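PDB 3V10: rhusiopathiae surface protein B from Erysipelothrix rhusiopathiae, which probably binds collagen as a cell-wall-anchored surface adhesin, this chain being its collagen-binding region of two immunoglobulin-like domains. Local coordinates for residues T267-K272 against V306-D311. Numbering follows the deposited sequence.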
# COMPACT_ATOMS: atom_id res chain seq x y z
N THR A 267 -8.36 3.58 -7.58
CA THR A 267 -7.89 4.91 -7.93
C THR A 267 -6.48 4.70 -8.46
O THR A 267 -5.87 3.65 -8.22
CB THR A 267 -7.85 5.89 -6.74
OG1 THR A 267 -6.87 5.47 -5.79
CG2 THR A 267 -9.23 5.99 -6.10
N ARG A 268 -5.97 5.68 -9.19
CA ARG A 268 -4.65 5.58 -9.79
C ARG A 268 -3.86 6.83 -9.44
O ARG A 268 -4.32 7.94 -9.67
CB ARG A 268 -4.80 5.43 -11.31
CG ARG A 268 -3.51 5.28 -12.08
CD ARG A 268 -3.81 4.69 -13.45
NE ARG A 268 -4.41 3.37 -13.30
CZ ARG A 268 -5.05 2.71 -14.25
NH1 ARG A 268 -5.20 3.24 -15.46
NH2 ARG A 268 -5.56 1.51 -13.99
N ALA A 269 -2.67 6.63 -8.88
CA ALA A 269 -1.82 7.74 -8.51
C ALA A 269 -1.24 8.42 -9.75
O ALA A 269 -0.87 7.75 -10.71
CB ALA A 269 -0.68 7.24 -7.61
N PHE A 270 -1.19 9.75 -9.73
CA PHE A 270 -0.61 10.49 -10.84
C PHE A 270 0.48 11.41 -10.30
O PHE A 270 1.32 11.89 -11.05
CB PHE A 270 -1.69 11.28 -11.61
CG PHE A 270 -2.39 12.32 -10.80
CD1 PHE A 270 -1.77 13.52 -10.49
CD2 PHE A 270 -3.70 12.11 -10.38
CE1 PHE A 270 -2.45 14.51 -9.77
CE2 PHE A 270 -4.38 13.08 -9.67
CZ PHE A 270 -3.76 14.28 -9.36
N ASP A 271 0.45 11.66 -8.99
CA ASP A 271 1.49 12.45 -8.34
C ASP A 271 2.33 11.41 -7.60
O ASP A 271 1.98 10.99 -6.49
CB ASP A 271 0.91 13.45 -7.32
CG ASP A 271 1.96 14.43 -6.81
OD1 ASP A 271 3.13 14.00 -6.66
OD2 ASP A 271 1.64 15.61 -6.57
N LYS A 272 3.43 11.00 -8.22
CA LYS A 272 4.33 9.99 -7.67
C LYS A 272 5.01 10.31 -6.35
O LYS A 272 5.48 9.41 -5.67
CB LYS A 272 5.41 9.66 -8.72
CG LYS A 272 6.10 8.32 -8.58
CD LYS A 272 5.16 7.20 -9.02
CE LYS A 272 4.42 7.48 -10.38
NZ LYS A 272 3.14 8.30 -10.38
N VAL A 306 -0.40 5.14 2.46
CA VAL A 306 0.92 5.74 2.45
C VAL A 306 1.55 5.43 1.10
O VAL A 306 1.35 4.34 0.55
CB VAL A 306 1.81 5.17 3.58
CG1 VAL A 306 3.22 5.73 3.48
CG2 VAL A 306 1.21 5.54 4.93
N ASN A 307 2.28 6.40 0.55
CA ASN A 307 2.95 6.25 -0.74
C ASN A 307 3.61 4.88 -0.84
O ASN A 307 4.44 4.51 -0.02
CB ASN A 307 4.00 7.36 -0.92
CG ASN A 307 4.64 7.34 -2.29
OD1 ASN A 307 5.33 6.39 -2.65
ND2 ASN A 307 4.41 8.39 -3.07
N MET A 308 3.23 4.14 -1.88
CA MET A 308 3.74 2.79 -2.07
C MET A 308 4.77 2.62 -3.18
O MET A 308 5.09 1.49 -3.57
CB MET A 308 2.56 1.83 -2.28
CG MET A 308 1.62 2.13 -3.46
SD MET A 308 0.45 3.55 -3.34
CE MET A 308 0.72 4.22 -4.93
N PHE A 309 5.31 3.72 -3.68
CA PHE A 309 6.30 3.67 -4.76
C PHE A 309 7.74 3.52 -4.28
O PHE A 309 8.16 4.14 -3.31
CB PHE A 309 6.21 4.94 -5.62
CG PHE A 309 4.98 5.01 -6.48
CD1 PHE A 309 4.87 4.21 -7.62
CD2 PHE A 309 3.96 5.90 -6.18
CE1 PHE A 309 3.74 4.30 -8.45
CE2 PHE A 309 2.83 5.99 -7.00
CZ PHE A 309 2.72 5.19 -8.14
N ASP A 310 8.50 2.68 -4.98
CA ASP A 310 9.91 2.49 -4.66
C ASP A 310 10.62 3.63 -5.36
O ASP A 310 10.15 4.13 -6.38
CB ASP A 310 10.42 1.16 -5.22
CG ASP A 310 9.70 -0.03 -4.63
OD1 ASP A 310 9.92 -0.29 -3.43
OD2 ASP A 310 8.92 -0.69 -5.34
N ASP A 311 11.75 4.07 -4.81
CA ASP A 311 12.50 5.13 -5.46
C ASP A 311 13.97 4.94 -5.14
O ASP A 311 14.32 4.27 -4.16
CB ASP A 311 12.01 6.51 -5.01
CG ASP A 311 12.25 6.78 -3.54
OD1 ASP A 311 13.43 6.88 -3.14
OD2 ASP A 311 11.26 6.90 -2.79
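Lys272 and Phe309 meet through a CH-pi contact, the aliphatic part of the lysine lying over one face of the phenyl ring. CD sits above the ring centre, CE lies over the rim, 3.6 Å from Phe309 CZ, and NZ reaches beyond it. Bends at chi2 (74°) and chi3 (46°) fold the chain over the ring, and the two side chains cross at about a right angle. At the ring edge lies Ala269 CB, in the ring plane and 3.8 Å from Phe309 CE2; the same CB also touches the methyl of Met308, with CB and CE 4.3 Å apart.

The polar link is a hydrogen bond of 3.0 Å from Asn307 ND2 to the backbone O of Lys272. The acceptor lies close to the amide plane of Asn307, whereas the nitrogen stands above the carbonyl plane of Lys272. ND2 also donates to Leu274 O, while OD1 accepts from Phe309 N at 2.9 Å, closing an Asx turn. Both ends of the amide are therefore engaged, which fixes its rotation and ties the turn bearing Phe309 to the loop after strand 260-269.

Around this pair of loops, His178 meets the Phe309 ring edge-to-face, and Tyr277 of strand 276-286 touches Ala269, Asn307 and Phe309. Lys118 NZ, from strand 112-123, binds the carbonyls of Asn307 and Phe309. The contact lies at the linker between the two domains, where the chain passes from strand 303-306 in one to strand 311-315 in the other, which pairs with strands 71-77 and 112-123, consistent with the latch of the Collagen Hug model.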